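Local structure of histone-lysine N-methyltransferase family member SUVH9 (4NJ5) at residues A[194-199]-A[222-227]; A[119-124]-A[174-179]; A[336-341]-A[473-478]; A[384-389]-A[487-492]. The protein helps silence genes and transposable elements, probably by binding methylated DNA and recruiting RNA polymerase V to chromatin rather than by methylating histones. All coordinates share one frame; numbering follows the deposited sequence.

Contact 1: residues A[194-199]-A[222-227]; sequences DGLFRI and EGQAEM
Asp194 and Met227 bring the two backbones nearest, their CA atoms 4.8 Å apart. From there strand 194-199 and the loop 222-227 diverge, their touching parts running 128° apart, and Phe197 CA already lies 8.9 Å from Glu222 CA. Gln224 bridges the widening gap with a chain extended beyond CG. Its amide grips both backbone polar atoms of one residue: OE1 accepts from Leu196 N at 2.8 Å, in the carbonyl plane and on a lone pair, and NE2 donates to Leu196 O at 3.0 Å, tilted from the amide plane. NE2 also bonds to Ile221 O, which fixes the turn of the amide. Gly195 has no side chain to block this approach; a CB would run into Gln224 OE1, and its backbone angles themselves call for glycine. Met227 crosses Asp194 at about a right angle, with CB 3.3 Å from Asp194 OD1. Its chain, extended to the sulfur (chi2 -175°), carries SD to the edge of the Phe197 ring, 4.0 Å from CZ, a Met-aromatic contact. The other carboxylate oxygen, Asp194 OD2, is held by a salt bridge to Arg178 and a hydrogen bond to Ser229. Pairing with Leu196 much as a peptide group would, next to the Leu196-Ile221 backbone bond, the Gln224 amide fastens the loop between strand 212-220 and helix 228-240, whose N-cap is Met227, to strand 190-206 of the SRA domain.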
loop_
_atom_site.group_PDB
_atom_site.type_symbol
_atom_site.label_atom_id
_atom_site.label_comp_id
_atom_site.label_asym_id
_atom_site.label_seq_id
_atom_site.Cartn_x
_atom_site.Cartn_y
_atom_site.Cartn_z
ATOM N N ASP A 194 -9.813 7.939 -10.164
ATOM C CA ASP A 194 -9.829 7.692 -11.605
ATOM C C ASP A 194 -9.666 8.960 -12.441
ATOM O O ASP A 194 -9.781 8.918 -13.664
ATOM C CB ASP A 194 -11.110 6.960 -12.025
ATOM C CG ASP A 194 -11.030 5.459 -11.802
ATOM O OD1 ASP A 194 -9.904 4.924 -11.691
ATOM O OD2 ASP A 194 -12.100 4.813 -11.751
ATOM N N GLY A 195 -9.411 10.087 -11.788
ATOM C CA GLY A 195 -9.144 11.317 -12.510
ATOM C C GLY A 195 -10.340 12.229 -12.722
ATOM O O GLY A 195 -11.274 12.264 -11.914
ATOM N N LEU A 196 -10.308 12.965 -13.831
ATOM C CA LEU A 196 -11.263 14.037 -14.082
ATOM C C LEU A 196 -12.290 13.692 -15.155
ATOM O O LEU A 196 -11.959 13.135 -16.199
ATOM C CB LEU A 196 -10.520 15.320 -14.457
ATOM C CG LEU A 196 -9.498 15.786 -13.417
ATOM C CD1 LEU A 196 -8.725 17.001 -13.904
ATOM C CD2 LEU A 196 -10.196 16.076 -12.094
ATOM N N PHE A 197 -13.540 14.036 -14.877
ATOM C CA PHE A 197 -14.651 13.797 -15.781
ATOM C C PHE A 197 -15.413 15.106 -15.919
ATOM O O PHE A 197 -15.324 15.972 -15.056
ATOM C CB PHE A 197 -15.592 12.739 -15.196
ATOM C CG PHE A 197 -15.081 11.324 -15.299
ATOM C CD1 PHE A 197 -13.956 10.915 -14.598
ATOM C CD2 PHE A 197 -15.756 10.391 -16.072
ATOM C CE1 PHE A 197 -13.504 9.609 -14.681
ATOM C CE2 PHE A 197 -15.307 9.088 -16.167
ATOM C CZ PHE A 197 -14.180 8.694 -15.468
ATOM N N ARG A 198 -16.167 15.254 -17.000
ATOM C CA ARG A 198 -17.055 16.404 -17.132
ATOM C C ARG A 198 -18.495 15.945 -17.264
ATOM O O ARG A 198 -18.770 14.913 -17.873
ATOM C CB ARG A 198 -16.659 17.292 -18.316
ATOM C CG ARG A 198 -15.683 18.392 -17.943
ATOM C CD ARG A 198 -15.575 19.452 -19.027
ATOM N NE ARG A 198 -14.493 20.389 -18.738
ATOM C CZ ARG A 198 -13.249 20.251 -19.186
ATOM N NH1 ARG A 198 -12.933 19.217 -19.955
ATOM N NH2 ARG A 198 -12.322 21.146 -18.871
ATOM N N ILE A 199 -19.411 16.707 -16.675
ATOM C CA ILE A 199 -20.829 16.397 -16.770
ATOM C C ILE A 199 -21.348 17.011 -18.058
ATOM O O ILE A 199 -21.315 18.226 -18.225
ATOM C CB ILE A 199 -21.614 16.961 -15.571
ATOM C CG1 ILE A 199 -20.906 16.617 -14.258
ATOM C CG2 ILE A 199 -23.036 16.426 -15.567
ATOM C CD1 ILE A 199 -21.457 17.351 -13.058
ATOM N N GLU A 222 -10.133 13.681 -21.867
ATOM C CA GLU A 222 -9.178 13.020 -22.746
ATOM C C GLU A 222 -7.728 13.271 -22.321
ATOM O O GLU A 222 -7.409 14.318 -21.755
ATOM C CB GLU A 222 -9.398 13.503 -24.183
ATOM C CG GLU A 222 -9.161 12.459 -25.258
ATOM C CD GLU A 222 -9.958 12.743 -26.521
ATOM O OE1 GLU A 222 -10.804 13.665 -26.499
ATOM O OE2 GLU A 222 -9.744 12.044 -27.535
ATOM N N GLY A 223 -6.858 12.302 -22.590
ATOM C CA GLY A 223 -5.428 12.479 -22.401
ATOM C C GLY A 223 -4.885 12.192 -21.011
ATOM O O GLY A 223 -3.748 12.550 -20.704
ATOM N N GLN A 224 -5.683 11.550 -20.167
ATOM C CA GLN A 224 -5.229 11.207 -18.823
ATOM C C GLN A 224 -4.624 9.813 -18.780
ATOM O O GLN A 224 -4.861 8.993 -19.667
ATOM C CB GLN A 224 -6.384 11.285 -17.823
ATOM C CG GLN A 224 -6.864 12.690 -17.511
ATOM C CD GLN A 224 -8.051 12.686 -16.573
ATOM O OE1 GLN A 224 -7.932 13.037 -15.399
ATOM N NE2 GLN A 224 -9.206 12.281 -17.084
ATOM N N ALA A 225 -3.844 9.548 -17.739
ATOM C CA ALA A 225 -3.310 8.216 -17.506
ATOM C C ALA A 225 -4.450 7.226 -17.304
ATOM O O ALA A 225 -5.571 7.617 -16.960
ATOM C CB ALA A 225 -2.396 8.220 -16.296
ATOM N N GLU A 226 -4.152 5.947 -17.523
ATOM C CA GLU A 226 -5.119 4.869 -17.351
ATOM C C GLU A 226 -5.780 4.949 -15.978
ATOM O O GLU A 226 -5.128 5.257 -14.982
ATOM C CB GLU A 226 -4.426 3.509 -17.516
ATOM C CG GLU A 226 -5.377 2.318 -17.590
ATOM C CD GLU A 226 -4.653 0.979 -17.663
ATOM O OE1 GLU A 226 -3.405 0.960 -17.594
ATOM O OE2 GLU A 226 -5.336 -0.061 -17.785
ATOM N N MET A 227 -7.079 4.680 -15.933
ATOM C CA MET A 227 -7.803 4.666 -14.673
ATOM C C MET A 227 -7.292 3.563 -13.756
ATOM O O MET A 227 -6.939 2.474 -14.210
ATOM C CB MET A 227 -9.300 4.488 -14.918
ATOM C CG MET A 227 -9.962 5.693 -15.543
ATOM S SD MET A 227 -11.747 5.512 -15.682
ATOM C CE MET A 227 -11.837 4.011 -16.658
#

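Contact 2: residues A[119-124]-A[174-179]; sequences TSVIVS and VRVIRG
Val121 and Val176 meet methyl to methyl, CG2 to CG2 at 3.6 Å, in the tight middle of two parallel strands, 119-124 and 174-179, paired residue for residue. Five backbone bonds join them; the straightest, Ile177 N to Val121 O at 2.9 Å, has an N-H...O angle of 179°. Val123 CG2 continues the valine face against Val176 CG1, and Ile137 and Tyr139 cover it. On the reverse face Ile177 CD1 presses to 3.3 Å from Ser120 OG, a hydroxyl bonded to Leu95 O. Beside it Arg175 bends at chi3 (-66°) and folds its guanidinium under Thr119 O, which stands over the centre of one face. A water in the guanidinium plane takes a bond from Arg175 NH2 at 2.9 Å and a weak one from Thr119 OG1, while NE reaches Leu95 O and NH1 reaches Ile71 O and Gly73 O. An alanine here would probably leave Ile71 O and Gly73 O without these N-H donors and their loop freer to shift. The far end is looser. Exposed Ser124 faces Gly179, which offers no side chain, and a water 2.9 Å from Arg178 NH2 links it to Ser124 O; Arg178 itself is held by salt bridges to Asp135 and Asp194. Strand 103-106 flanks segment 119-124, where Thr119 and Ser120 form a classic beta bulge opposite Asp104; strand 190-206 flanks segment 174-179, and helix 87-92 lays Leu90 on Ile122 and Ile177.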
loop_
_atom_site.group_PDB
_atom_site.type_symbol
_atom_site.label_atom_id
_atom_site.label_comp_id
_atom_site.label_asym_id
_atom_site.label_seq_id
_atom_site.Cartn_x
_atom_site.Cartn_y
_atom_site.Cartn_z
ATOM N N THR A 119 -17.502 19.215 -7.058
ATOM C CA THR A 119 -16.075 19.078 -7.341
ATOM C C THR A 119 -15.596 17.633 -7.279
ATOM O O THR A 119 -14.493 17.316 -7.734
ATOM C CB THR A 119 -15.220 19.910 -6.370
ATOM O OG1 THR A 119 -15.473 19.483 -5.026
ATOM C CG2 THR A 119 -15.545 21.391 -6.504
ATOM N N SER A 120 -16.422 16.758 -6.716
ATOM C CA SER A 120 -16.009 15.379 -6.524
ATOM C C SER A 120 -17.189 14.440 -6.320
ATOM O O SER A 120 -18.138 14.764 -5.600
ATOM C CB SER A 120 -15.059 15.285 -5.329
ATOM O OG SER A 120 -14.266 14.115 -5.407
ATOM N N VAL A 121 -17.120 13.271 -6.950
ATOM C CA VAL A 121 -18.145 12.251 -6.767
ATOM C C VAL A 121 -17.544 10.903 -6.395
ATOM O O VAL A 121 -16.433 10.568 -6.802
ATOM C CB VAL A 121 -19.030 12.079 -8.022
ATOM C CG1 VAL A 121 -19.879 13.322 -8.251
ATOM C CG2 VAL A 121 -18.175 11.775 -9.238
ATOM N N ILE A 122 -18.289 10.139 -5.604
ATOM C CA ILE A 122 -17.918 8.775 -5.275
ATOM C C ILE A 122 -18.776 7.843 -6.109
ATOM O O ILE A 122 -20.002 7.909 -6.057
ATOM C CB ILE A 122 -18.167 8.459 -3.793
ATOM C CG1 ILE A 122 -17.534 9.521 -2.897
ATOM C CG2 ILE A 122 -17.617 7.084 -3.450
ATOM C CD1 ILE A 122 -16.024 9.455 -2.852
ATOM N N VAL A 123 -18.135 6.979 -6.884
ATOM C CA VAL A 123 -18.869 6.055 -7.735
ATOM C C VAL A 123 -18.630 4.613 -7.319
ATOM O O VAL A 123 -17.490 4.161 -7.241
ATOM C CB VAL A 123 -18.471 6.214 -9.211
ATOM C CG1 VAL A 123 -19.250 5.231 -10.078
ATOM C CG2 VAL A 123 -18.701 7.646 -9.670
ATOM N N SER A 124 -19.712 3.894 -7.049
ATOM C CA SER A 124 -19.629 2.470 -6.756
ATOM C C SER A 124 -19.297 1.690 -8.024
ATOM O O SER A 124 -19.786 2.015 -9.104
ATOM C CB SER A 124 -20.951 1.971 -6.168
ATOM O OG SER A 124 -21.263 2.644 -4.959
ATOM N N VAL A 174 -14.672 17.539 -12.728
ATOM C CA VAL A 174 -15.122 16.819 -11.541
ATOM C C VAL A 174 -14.241 15.603 -11.258
ATOM O O VAL A 174 -14.030 14.765 -12.130
ATOM C CB VAL A 174 -16.583 16.364 -11.697
ATOM C CG1 VAL A 174 -16.997 15.477 -10.536
ATOM C CG2 VAL A 174 -17.509 17.569 -11.823
ATOM N N ARG A 175 -13.724 15.512 -10.036
ATOM C CA ARG A 175 -12.967 14.335 -9.625
ATOM C C ARG A 175 -13.899 13.146 -9.404
ATOM O O ARG A 175 -14.961 13.279 -8.793
ATOM C CB ARG A 175 -12.159 14.616 -8.354
ATOM C CG ARG A 175 -11.078 15.677 -8.528
ATOM C CD ARG A 175 -10.239 15.843 -7.269
ATOM N NE ARG A 175 -11.009 16.381 -6.150
ATOM C CZ ARG A 175 -11.193 17.678 -5.919
ATOM N NH1 ARG A 175 -10.669 18.584 -6.735
ATOM N NH2 ARG A 175 -11.906 18.074 -4.873
ATOM N N VAL A 176 -13.506 11.991 -9.926
ATOM C CA VAL A 176 -14.245 10.759 -9.698
ATOM C C VAL A 176 -13.407 9.791 -8.873
ATOM O O VAL A 176 -12.290 9.440 -9.257
ATOM C CB VAL A 176 -14.632 10.075 -11.021
ATOM C CG1 VAL A 176 -15.097 8.645 -10.765
ATOM C CG2 VAL A 176 -15.706 10.877 -11.734
ATOM N N ILE A 177 -13.942 9.376 -7.730
ATOM C CA ILE A 177 -13.295 8.350 -6.926
ATOM C C ILE A 177 -14.180 7.114 -6.897
ATOM O O ILE A 177 -15.338 7.173 -6.468
ATOM C CB ILE A 177 -13.023 8.805 -5.480
ATOM C CG1 ILE A 177 -11.973 9.919 -5.443
ATOM C CG2 ILE A 177 -12.548 7.620 -4.641
ATOM C CD1 ILE A 177 -12.524 11.313 -5.682
ATOM N N ARG A 178 -13.642 5.993 -7.363
ATOM C CA ARG A 178 -14.422 4.769 -7.412
ATOM C C ARG A 178 -14.227 3.918 -6.162
ATOM O O ARG A 178 -13.105 3.728 -5.692
ATOM C CB ARG A 178 -14.136 3.973 -8.689
ATOM C CG ARG A 178 -15.388 3.744 -9.532
ATOM C CD ARG A 178 -15.109 2.987 -10.815
ATOM N NE ARG A 178 -14.604 3.856 -11.874
ATOM C CZ ARG A 178 -15.321 4.270 -12.915
ATOM N NH1 ARG A 178 -14.768 5.055 -13.829
ATOM N NH2 ARG A 178 -16.587 3.897 -13.049
ATOM N N GLY A 179 -15.338 3.434 -5.616
ATOM C CA GLY A 179 -15.314 2.539 -4.474
ATOM C C GLY A 179 -15.581 1.114 -4.913
ATOM O O GLY A 179 -16.566 0.840 -5.602
HETATM O O HOH W 1 -12.650 20.663 -3.832
HETATM O O HOH W 2 -18.622 2.118 -12.029
#

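Contact 3: residues A[336-341]-A[473-478]; sequences LIHECG and FVLHDH. With ZN (zinc ion), chain B; ZN (zinc ion), chain C.
Ile337 and Val474 sit at the centre of a short parallel pairing, bracketed by backbone bonds from Ile337 N to Phe473 O (2.7 Å) and from Leu475 N to Ile337 O (2.8 Å). A third, Glu339 N to Leu475 O, extends the pairing past the end of the regular strand. Apolar contacts divide between the faces. On one, Val474 CG2 meets Ile337 CB at 3.6 Å. On the other, Leu475 CD1 touches both Leu336 CD1 and the His338 ring, 3.9 Å from His338 CE1; Leu336 holds CG anti to the backbone N (chi1 -177°), which brings CD1 against Phe473 O. His338 ND1 is buried here without a polar partner in the model. Among the polar groups, Glu339 runs extended beside His476, carboxylate and ring planes 25° apart, its aliphatic part and OE2 against Val474 CG1 while OE2 bonds to Thr355. A water 2.7 Å from Glu339 O and 2.9 Å from His476 O lies between the backbones where they part. Gly341 passes close to His476 O, where a CB would clash. The metal contacts fall on the far side of the chain: Cys340 SG bridges two zinc ions, 2.4 Å from each, one completed by Cys302, Cys314 and Cys344 and the other by Cys308, Cys346 and Cys350. This bridging thiolate belongs to the triangular three-zinc cluster of the pre-SET domain, joined here to a SET-domain strand.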
loop_
_atom_site.group_PDB
_atom_site.type_symbol
_atom_site.label_atom_id
_atom_site.label_comp_id
_atom_site.label_asym_id
_atom_site.label_seq_id
_atom_site.Cartn_x
_atom_site.Cartn_y
_atom_site.Cartn_z
ATOM N N LEU A 336 17.231 -4.004 13.902
ATOM C CA LEU A 336 17.146 -5.450 14.029
ATOM C C LEU A 336 15.827 -5.859 14.672
ATOM O O LEU A 336 15.450 -5.347 15.725
ATOM C CB LEU A 336 18.319 -5.981 14.859
ATOM C CG LEU A 336 18.427 -7.497 15.029
ATOM C CD1 LEU A 336 18.614 -8.180 13.679
ATOM C CD2 LEU A 336 19.569 -7.832 15.967
ATOM N N ILE A 337 15.125 -6.783 14.028
ATOM C CA ILE A 337 13.880 -7.296 14.575
ATOM C C ILE A 337 14.062 -8.712 15.120
ATOM O O ILE A 337 14.519 -9.611 14.408
ATOM C CB ILE A 337 12.755 -7.294 13.524
ATOM C CG1 ILE A 337 12.536 -5.879 12.979
ATOM C CG2 ILE A 337 11.472 -7.850 14.122
ATOM C CD1 ILE A 337 11.469 -5.788 11.907
ATOM N N HIS A 338 13.716 -8.898 16.391
ATOM C CA HIS A 338 13.721 -10.223 17.001
ATOM C C HIS A 338 12.302 -10.781 17.047
ATOM O O HIS A 338 11.500 -10.397 17.903
ATOM C CB HIS A 338 14.297 -10.172 18.420
ATOM C CG HIS A 338 15.715 -9.696 18.488
ATOM N ND1 HIS A 338 16.790 -10.555 18.454
ATOM C CD2 HIS A 338 16.231 -8.448 18.601
ATOM C CE1 HIS A 338 17.912 -9.859 18.537
ATOM N NE2 HIS A 338 17.600 -8.580 18.628
ATOM N N GLU A 339 11.988 -11.675 16.115
ATOM C CA GLU A 339 10.698 -12.354 16.128
ATOM C C GLU A 339 10.747 -13.521 17.102
ATOM O O GLU A 339 11.824 -13.993 17.457
ATOM C CB GLU A 339 10.314 -12.842 14.727
ATOM C CG GLU A 339 9.814 -11.735 13.812
ATOM C CD GLU A 339 9.314 -12.244 12.471
ATOM O OE1 GLU A 339 9.154 -13.476 12.309
ATOM O OE2 GLU A 339 9.076 -11.402 11.580
ATOM N N CYS A 340 9.582 -13.980 17.541
ATOM C CA CYS A 340 9.520 -15.154 18.398
ATOM C C CYS A 340 9.928 -16.395 17.619
ATOM O O CYS A 340 9.663 -16.502 16.423
ATOM C CB CYS A 340 8.118 -15.326 18.966
ATOM S SG CYS A 340 7.589 -13.942 19.982
ATOM N N GLY A 341 10.581 -17.328 18.303
ATOM C CA GLY A 341 11.003 -18.573 17.688
ATOM C C GLY A 341 10.499 -19.791 18.438
ATOM O O GLY A 341 9.551 -19.699 19.222
ATOM N N PHE A 473 16.254 -6.029 8.975
ATOM C CA PHE A 473 16.976 -7.235 9.363
ATOM C C PHE A 473 16.238 -7.969 10.485
ATOM O O PHE A 473 15.976 -7.400 11.547
ATOM C CB PHE A 473 18.422 -6.910 9.762
ATOM C CG PHE A 473 19.259 -6.383 8.625
ATOM C CD1 PHE A 473 19.501 -7.162 7.503
ATOM C CD2 PHE A 473 19.808 -5.110 8.679
ATOM C CE1 PHE A 473 20.269 -6.680 6.452
ATOM C CE2 PHE A 473 20.580 -4.623 7.632
ATOM C CZ PHE A 473 20.809 -5.409 6.518
ATOM N N VAL A 474 15.924 -9.229 10.231
ATOM C CA VAL A 474 15.137 -10.040 11.095
ATOM C C VAL A 474 15.757 -11.357 11.518
ATOM O O VAL A 474 16.361 -12.047 10.770
ATOM C CB VAL A 474 13.758 -10.284 10.511
ATOM C CG1 VAL A 474 12.973 -11.238 11.348
ATOM C CG2 VAL A 474 13.027 -8.994 10.347
ATOM N N LEU A 475 15.552 -11.686 12.773
ATOM C CA LEU A 475 15.912 -12.961 13.292
ATOM C C LEU A 475 14.693 -13.717 13.711
ATOM O O LEU A 475 13.829 -13.195 14.370
ATOM C CB LEU A 475 16.836 -12.796 14.460
ATOM C CG LEU A 475 18.216 -12.329 14.147
ATOM C CD1 LEU A 475 18.881 -11.927 15.425
ATOM C CD2 LEU A 475 19.002 -13.402 13.432
ATOM N N HIS A 476 14.594 -14.955 13.288
ATOM C CA HIS A 476 13.595 -15.827 13.830
ATOM C C HIS A 476 14.045 -17.219 14.064
ATOM O O HIS A 476 13.903 -17.743 15.141
ATOM C CB HIS A 476 12.295 -15.776 13.074
ATOM C CG HIS A 476 12.406 -16.205 11.674
ATOM N ND1 HIS A 476 12.282 -17.454 11.306
ATOM C CD2 HIS A 476 12.639 -15.497 10.552
ATOM C CE1 HIS A 476 12.429 -17.528 10.008
ATOM N NE2 HIS A 476 12.616 -16.330 9.555
ATOM N N ASP A 477 14.482 -17.868 13.021
ATOM C CA ASP A 477 14.966 -19.217 13.106
ATOM C C ASP A 477 16.317 -19.481 13.794
ATOM O O ASP A 477 16.536 -20.534 14.259
ATOM C CB ASP A 477 14.839 -19.911 11.769
ATOM C CG ASP A 477 15.677 -19.299 10.746
ATOM O OD1 ASP A 477 15.899 -18.102 10.802
ATOM O OD2 ASP A 477 16.090 -20.032 9.886
ATOM N N HIS A 478 17.195 -18.510 13.807
ATOM C CA HIS A 478 18.467 -18.612 14.433
ATOM C C HIS A 478 18.738 -17.383 15.211
ATOM O O HIS A 478 18.019 -16.432 15.068
ATOM C CB HIS A 478 19.541 -18.877 13.416
ATOM C CG HIS A 478 20.020 -17.680 12.677
ATOM N ND1 HIS A 478 20.693 -16.718 13.241
ATOM C CD2 HIS A 478 19.953 -17.369 11.368
ATOM C CE1 HIS A 478 21.011 -15.824 12.355
ATOM N NE2 HIS A 478 20.567 -16.221 11.206
HETATM ZN ZN ZN B . 8.706 -14.485 21.995
HETATM ZN ZN ZN C . 5.284 -14.110 20.636
HETATM O O HOH W 3 13.422 -16.142 17.478
#

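Contact 4: residues A[384-389]-A[487-492]; sequences GAFICE and MLFAAE
Ile387 and Cys388 together face the single residue Leu488, a classic beta bulge in the edge strand. The antiparallel pairs on either side, Phe386 with Phe489 and Glu389 with Met487, are three residues apart on one strand and two on the other. Ile387 N gives its proton to Leu488 O at 3.0 Å and Leu488 N returns one to Cys388 O, while the backbone of Ile387 turns out of extended form (psi -65°). The side chain of Ile387 is thereby directed toward the partner strand, with Ile387 CD1 3.4 Å from Ala490 N. Strand 386-389 is an outermost strand of the SET-domain sheet, and strand 485-490 carries the pairing inward to strand 469-475. On the face shared by the two phenylalanines, Phe386 CG lies anti to the backbone N (chi1 169°), and the ring sets its edge toward the face of Phe489, an edge-to-face pair with planes at 60°. Phe489 CE2 also packs 3.7 Å from Phe386 CB, and its CD2 comes near Gly384 O at the ring edge. An alanine in place of Phe489 would probably open a gap at the edge of the Phe386 ring and against its CB, leaving that ring less firmly held. Met487, bent at chi2, brings SD 3.8 Å from Phe386 CE1 in an oblique Met-aromatic contact and 3.5 Å from Glu389 CB; the Glu389 carboxylate goes on to a salt bridge with Arg485. Beyond the pair, Ala490 N bonds to Ala385 O, and Gly384 N bonds to Ala490 O at 2.7 Å.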
loop_
_atom_site.group_PDB
_atom_site.type_symbol
_atom_site.label_atom_id
_atom_site.label_comp_id
_atom_site.label_asym_id
_atom_site.label_seq_id
_atom_site.Cartn_x
_atom_site.Cartn_y
_atom_site.Cartn_z
ATOM N N GLY A 384 3.754 -0.554 5.359
ATOM C CA GLY A 384 4.319 -1.253 6.500
ATOM C C GLY A 384 4.092 -2.753 6.493
ATOM O O GLY A 384 4.515 -3.452 7.414
ATOM N N ALA A 385 3.425 -3.256 5.459
ATOM C CA ALA A 385 3.146 -4.691 5.361
ATOM C C ALA A 385 4.357 -5.482 4.870
ATOM O O ALA A 385 5.156 -4.984 4.078
ATOM C CB ALA A 385 1.954 -4.939 4.454
ATOM N N PHE A 386 4.480 -6.719 5.343
ATOM C CA PHE A 386 5.561 -7.609 4.924
ATOM C C PHE A 386 5.263 -8.207 3.559
ATOM O O PHE A 386 4.170 -8.716 3.319
ATOM C CB PHE A 386 5.766 -8.725 5.950
ATOM C CG PHE A 386 6.669 -9.840 5.474
ATOM C CD1 PHE A 386 8.012 -9.611 5.233
ATOM C CD2 PHE A 386 6.169 -11.121 5.289
ATOM C CE1 PHE A 386 8.846 -10.640 4.805
ATOM C CE2 PHE A 386 6.993 -12.153 4.865
ATOM C CZ PHE A 386 8.336 -11.912 4.623
ATOM N N ILE A 387 6.241 -8.149 2.665
ATOM C CA ILE A 387 6.059 -8.671 1.320
ATOM C C ILE A 387 6.681 -10.062 1.200
ATOM O O ILE A 387 5.980 -11.055 1.004
ATOM C CB ILE A 387 6.648 -7.707 0.266
ATOM C CG1 ILE A 387 5.951 -6.345 0.360
ATOM C CG2 ILE A 387 6.508 -8.283 -1.134
ATOM C CD1 ILE A 387 6.603 -5.250 -0.464
ATOM N N CYS A 388 7.998 -10.123 1.344
ATOM C CA CYS A 388 8.733 -11.370 1.216
ATOM C C CYS A 388 10.149 -11.162 1.720
ATOM O O CYS A 388 10.577 -10.028 1.950
ATOM C CB CYS A 388 8.799 -11.795 -0.246
ATOM S SG CYS A 388 9.711 -10.618 -1.267
ATOM N N GLU A 389 10.873 -12.264 1.879
ATOM C CA GLU A 389 12.285 -12.220 2.217
ATOM C C GLU A 389 13.074 -11.879 0.957
ATOM O O GLU A 389 12.598 -12.101 -0.159
ATOM C CB GLU A 389 12.721 -13.587 2.768
ATOM C CG GLU A 389 14.152 -13.660 3.285
ATOM C CD GLU A 389 14.468 -14.986 3.971
ATOM O OE1 GLU A 389 13.519 -15.746 4.264
ATOM O OE2 GLU A 389 15.663 -15.268 4.219
ATOM N N MET A 487 14.454 -8.921 5.220
ATOM C CA MET A 487 13.014 -8.957 4.991
ATOM C C MET A 487 12.515 -7.649 4.389
ATOM O O MET A 487 12.896 -6.566 4.833
ATOM C CB MET A 487 12.273 -9.261 6.292
ATOM C CG MET A 487 12.670 -10.580 6.937
ATOM S SD MET A 487 12.260 -11.994 5.904
ATOM C CE MET A 487 12.563 -13.355 7.033
ATOM N N LEU A 488 11.660 -7.753 3.380
ATOM C CA LEU A 488 11.193 -6.577 2.660
ATOM C C LEU A 488 9.782 -6.187 3.060
ATOM O O LEU A 488 8.915 -7.041 3.240
ATOM C CB LEU A 488 11.266 -6.812 1.152
ATOM C CG LEU A 488 12.649 -7.233 0.657
ATOM C CD1 LEU A 488 12.610 -7.523 -0.827
ATOM C CD2 LEU A 488 13.679 -6.156 0.971
ATOM N N PHE A 489 9.561 -4.884 3.200
ATOM C CA PHE A 489 8.257 -4.372 3.589
ATOM C C PHE A 489 7.814 -3.278 2.633
ATOM O O PHE A 489 8.627 -2.477 2.177
ATOM C CB PHE A 489 8.308 -3.804 5.009
ATOM C CG PHE A 489 8.576 -4.831 6.074
ATOM C CD1 PHE A 489 9.859 -5.317 6.285
ATOM C CD2 PHE A 489 7.549 -5.292 6.881
ATOM C CE1 PHE A 489 10.108 -6.256 7.268
ATOM C CE2 PHE A 489 7.793 -6.234 7.872
ATOM C CZ PHE A 489 9.074 -6.715 8.064
ATOM N N ALA A 490 6.518 -3.242 2.336
ATOM C CA ALA A 490 5.950 -2.150 1.563
ATOM C C ALA A 490 6.066 -0.864 2.369
ATOM O O ALA A 490 5.704 -0.823 3.542
ATOM C CB ALA A 490 4.500 -2.436 1.223
ATOM N N ALA A 491 6.579 0.186 1.741
ATOM C CA ALA A 491 6.775 1.455 2.432
ATOM C C ALA A 491 5.544 2.357 2.345
ATOM O O ALA A 491 5.405 3.304 3.118
ATOM C CB ALA A 491 8.004 2.169 1.890
ATOM N N GLU A 492 4.655 2.061 1.401
ATOM C CA GLU A 492 3.426 2.834 1.248
ATOM C C GLU A 492 2.297 1.957 0.719
ATOM O O GLU A 492 2.482 0.760 0.496
ATOM C CB GLU A 492 3.654 4.030 0.318
ATOM C CG GLU A 492 4.168 3.652 -1.059
ATOM C CD GLU A 492 4.493 4.859 -1.919
ATOM O OE1 GLU A 492 4.147 5.994 -1.520
ATOM O OE2 GLU A 492 5.098 4.673 -2.996
#

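In the fold
Contacts 1 and 2 lie in the SRA domain, contacts 3 and 4 in the pre-SET and SET region. Along the chain contact 2 closes before contact 1 opens, and both precede contacts 3 and 4, whose segments alternate. Contacts 1 and 2, 11 Å apart centre to centre, share one mixed sheet, in which strands 174-180 and 190-206 are neighbours; Arg178 NE and Asp194 OD2 join them in a salt bridge. Contacts 3 and 4, 15 Å apart, share another sheet, ordered 337-338, 469-475, 485-490, 386-389, where the pre-SET strand 337-338 lies beside SET strands. The groups do not touch: centres of contacts 1 and 3 stand 46 Å apart, on opposite sides of the chain's centre.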